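Reticulocyte binding protein (Streptococcus agalactiae COH1, PDB 3FAW) probably hydrolyses alpha-1,6-glucosidic linkages in pullulan and related alpha-glucans as a secreted, cell-wall-anchored streptococcal pullulanase. Local coordinates at residues Q127-L135 with K179-T187. Residues are numbered along the deposited sequence; the frame is centred on the assembly and turned at random.
Sequences QLYAYSGNL and KNNKGVWQT
Tyr131 packs on Val184 in an apolar contact that sets the linker leaving helix 122-129 against the hairpin between strands 170-179 and 184-189, which belongs to the carbohydrate-binding module 48 family region. Val184 CG2 sits almost centrally over one face of the Tyr131 ring, 3.3 Å from the centroid and 11° off the normal, a close CH-pi contact. With CG anti to the backbone N (chi1 -175°), the Tyr131 ring is carried over the hairpin and crosses the Val184 side chain at about a right angle; the opposite ring face is taken by the backbone N of Gly133, so the phenol is sandwiched. Leu135 CD2 adds a looser contact, 4.3 Å from Val184 CG1, and Trp151 of strand 146-151 borders this apolar patch. On the type I beta turn from Asn180 to Gly183, Lys182 lays its aliphatic chain beside the linker, CD lying 3.8 Å from Ala130 O. Asn180 OD1 braces the turn from within, accepting a bond from Val184 N (2.8 Å) and a weak one from Lys182 N. Tyr129 O and Lys182 O, two acceptors, approach to 3.1 Å without bonding; Trp151 NE1 donates to Tyr129 O. No hydrogen bond joins the two segments, so their direct fit probably rests largely on shape and dispersion, while the Asn180 bonds are consistent with a fixed Val184 backbone facing the ring.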
loop_
_atom_site.group_PDB
_atom_site.type_symbol
_atom_site.label_atom_id
_atom_site.label_comp_id
_atom_site.label_asym_id
_atom_site.label_seq_id
_atom_site.Cartn_x
_atom_site.Cartn_y
_atom_site.Cartn_z
ATOM N N GLN A 127 19.735 -6.883 -21.962
ATOM C CA GLN A 127 20.819 -6.498 -22.878
ATOM C C GLN A 127 20.305 -6.396 -24.314
ATOM O O GLN A 127 20.626 -5.441 -25.018
ATOM C CB GLN A 127 21.994 -7.483 -22.808
ATOM C CG GLN A 127 23.192 -7.103 -23.707
ATOM C CD GLN A 127 24.402 -8.020 -23.539
ATOM O OE1 GLN A 127 24.653 -8.551 -22.457
ATOM N NE2 GLN A 127 25.166 -8.193 -24.617
ATOM N N LEU A 128 19.495 -7.368 -24.730
ATOM C CA LEU A 128 19.000 -7.437 -26.109
ATOM C C LEU A 128 17.753 -6.602 -26.364
ATOM O O LEU A 128 17.627 -5.993 -27.433
ATOM C CB LEU A 128 18.693 -8.885 -26.504
ATOM C CG LEU A 128 19.836 -9.907 -26.508
ATOM C CD1 LEU A 128 19.309 -11.242 -27.044
ATOM C CD2 LEU A 128 21.023 -9.426 -27.332
ATOM N N TYR A 129 16.828 -6.587 -25.402
ATOM C CA TYR A 129 15.466 -6.098 -25.655
ATOM C C TYR A 129 14.988 -4.933 -24.788
ATOM O O TYR A 129 13.910 -4.401 -25.044
ATOM C CB TYR A 129 14.466 -7.252 -25.527
ATOM C CG TYR A 129 14.903 -8.517 -26.230
ATOM C CD1 TYR A 129 15.226 -8.508 -27.580
ATOM C CD2 TYR A 129 14.986 -9.726 -25.543
ATOM C CE1 TYR A 129 15.634 -9.666 -28.231
ATOM C CE2 TYR A 129 15.386 -10.885 -26.180
ATOM C CZ TYR A 129 15.710 -10.850 -27.525
ATOM O OH TYR A 129 16.111 -11.997 -28.167
ATOM N N ALA A 130 15.763 -4.530 -23.779
ATOM C CA ALA A 130 15.373 -3.400 -22.934
ATOM C C ALA A 130 14.984 -2.216 -23.819
ATOM O O ALA A 130 15.740 -1.823 -24.705
ATOM C CB ALA A 130 16.497 -3.014 -21.981
ATOM N N TYR A 131 13.791 -1.676 -23.581
ATOM C CA TYR A 131 13.186 -0.680 -24.459
ATOM C C TYR A 131 12.819 0.554 -23.654
ATOM O O TYR A 131 12.334 0.439 -22.532
ATOM C CB TYR A 131 11.941 -1.283 -25.115
ATOM C CG TYR A 131 11.259 -0.411 -26.149
ATOM C CD1 TYR A 131 11.899 -0.072 -27.335
ATOM C CD2 TYR A 131 9.955 0.040 -25.954
ATOM C CE1 TYR A 131 11.263 0.716 -28.294
ATOM C CE2 TYR A 131 9.309 0.825 -26.902
ATOM C CZ TYR A 131 9.968 1.159 -28.069
ATOM O OH TYR A 131 9.330 1.936 -29.005
ATOM N N SER A 132 13.061 1.729 -24.233
ATOM C CA SER A 132 12.778 3.006 -23.570
ATOM C C SER A 132 11.674 3.829 -24.251
ATOM O O SER A 132 11.342 4.915 -23.786
ATOM C CB SER A 132 14.063 3.840 -23.490
ATOM O OG SER A 132 15.074 3.153 -22.771
ATOM N N GLY A 133 11.095 3.314 -25.335
ATOM C CA GLY A 133 10.058 4.043 -26.070
ATOM C C GLY A 133 8.676 3.917 -25.450
ATOM O O GLY A 133 8.512 3.310 -24.397
ATOM N N ASN A 134 7.676 4.489 -26.114
ATOM C CA ASN A 134 6.306 4.458 -25.611
ATOM C C ASN A 134 5.705 3.054 -25.673
ATOM O O ASN A 134 5.898 2.327 -26.645
ATOM C CB ASN A 134 5.419 5.438 -26.393
ATOM C CG ASN A 134 4.049 5.624 -25.760
ATOM O OD1 ASN A 134 3.021 5.441 -26.413
ATOM N ND2 ASN A 134 4.029 5.985 -24.481
ATOM N N LEU A 135 4.988 2.684 -24.616
ATOM C CA LEU A 135 4.248 1.428 -24.574
ATOM C C LEU A 135 2.774 1.706 -24.295
ATOM O O LEU A 135 2.429 2.663 -23.598
ATOM C CB LEU A 135 4.838 0.494 -23.519
ATOM C CG LEU A 135 6.242 -0.013 -23.859
ATOM C CD1 LEU A 135 6.919 -0.641 -22.642
ATOM C CD2 LEU A 135 6.184 -0.991 -25.031
ATOM N N LYS A 179 7.041 -6.538 -35.395
ATOM C CA LYS A 179 8.059 -6.485 -34.340
ATOM C C LYS A 179 9.290 -5.695 -34.775
ATOM O O LYS A 179 9.741 -5.828 -35.911
ATOM C CB LYS A 179 8.492 -7.906 -33.967
ATOM C CG LYS A 179 9.351 -7.994 -32.706
ATOM C CD LYS A 179 9.885 -9.406 -32.468
ATOM C CE LYS A 179 10.958 -9.794 -33.469
ATOM N NZ LYS A 179 11.456 -11.176 -33.226
ATOM N N ASN A 180 9.836 -4.883 -33.868
ATOM C CA ASN A 180 11.097 -4.168 -34.123
ATOM C C ASN A 180 12.291 -4.880 -33.465
ATOM O O ASN A 180 12.130 -5.955 -32.888
ATOM C CB ASN A 180 10.994 -2.700 -33.680
ATOM C CG ASN A 180 10.965 -2.527 -32.166
ATOM O OD1 ASN A 180 11.091 -3.491 -31.402
ATOM N ND2 ASN A 180 10.790 -1.284 -31.726
ATOM N N ASN A 181 13.475 -4.275 -33.546
ATOM C CA ASN A 181 14.712 -4.917 -33.080
ATOM C C ASN A 181 14.783 -5.136 -31.562
ATOM O O ASN A 181 15.519 -6.010 -31.097
ATOM C CB ASN A 181 15.938 -4.119 -33.544
ATOM C CG ASN A 181 17.233 -4.916 -33.435
ATOM O OD1 ASN A 181 18.177 -4.505 -32.756
ATOM N ND2 ASN A 181 17.280 -6.067 -34.099
ATOM N N LYS A 182 14.021 -4.353 -30.800
ATOM C CA LYS A 182 13.981 -4.486 -29.336
ATOM C C LYS A 182 12.832 -5.377 -28.847
ATOM O O LYS A 182 12.529 -5.401 -27.652
ATOM C CB LYS A 182 13.880 -3.104 -28.675
ATOM C CG LYS A 182 15.031 -2.155 -29.005
ATOM C CD LYS A 182 16.336 -2.579 -28.339
ATOM C CE LYS A 182 17.520 -1.802 -28.896
ATOM N NZ LYS A 182 17.798 -2.155 -30.325
ATOM N N GLY A 183 12.201 -6.106 -29.767
ATOM C CA GLY A 183 11.093 -7.002 -29.436
ATOM C C GLY A 183 9.776 -6.305 -29.138
ATOM O O GLY A 183 8.933 -6.854 -28.418
ATOM N N VAL A 184 9.593 -5.106 -29.695
ATOM C CA VAL A 184 8.374 -4.321 -29.483
ATOM C C VAL A 184 7.438 -4.446 -30.689
ATOM O O VAL A 184 7.769 -4.013 -31.793
ATOM C CB VAL A 184 8.688 -2.825 -29.226
ATOM C CG1 VAL A 184 7.398 -2.021 -29.058
ATOM C CG2 VAL A 184 9.577 -2.668 -28.004
ATOM N N TRP A 185 6.272 -5.043 -30.464
ATOM C CA TRP A 185 5.282 -5.246 -31.516
ATOM C C TRP A 185 4.412 -4.006 -31.664
ATOM O O TRP A 185 3.920 -3.475 -30.675
ATOM C CB TRP A 185 4.419 -6.461 -31.195
ATOM C CG TRP A 185 5.209 -7.718 -31.156
ATOM C CD1 TRP A 185 5.939 -8.198 -30.104
ATOM C CD2 TRP A 185 5.371 -8.658 -32.222
ATOM N NE1 TRP A 185 6.539 -9.383 -30.450
ATOM C CE2 TRP A 185 6.207 -9.689 -31.744
ATOM C CE3 TRP A 185 4.892 -8.729 -33.535
ATOM C CZ2 TRP A 185 6.568 -10.782 -32.529
ATOM C CZ3 TRP A 185 5.255 -9.815 -34.316
ATOM C CH2 TRP A 185 6.084 -10.827 -33.812
ATOM N N GLN A 186 4.233 -3.549 -32.901
ATOM C CA GLN A 186 3.558 -2.278 -33.168
ATOM C C GLN A 186 2.589 -2.325 -34.352
ATOM O O GLN A 186 2.774 -3.094 -35.299
ATOM C CB GLN A 186 4.598 -1.187 -33.431
ATOM C CG GLN A 186 5.630 -1.035 -32.330
ATOM C CD GLN A 186 6.617 0.069 -32.612
ATOM O OE1 GLN A 186 7.333 0.033 -33.611
ATOM N NE2 GLN A 186 6.668 1.057 -31.729
ATOM N N THR A 187 1.556 -1.490 -34.278
ATOM C CA THR A 187 0.686 -1.214 -35.419
ATOM C C THR A 187 0.002 0.146 -35.276
ATOM O O THR A 187 0.111 0.805 -34.240
ATOM C CB THR A 187 -0.389 -2.305 -35.616
ATOM O OG1 THR A 187 -1.042 -2.105 -36.875
ATOM C CG2 THR A 187 -1.428 -2.278 -34.491
#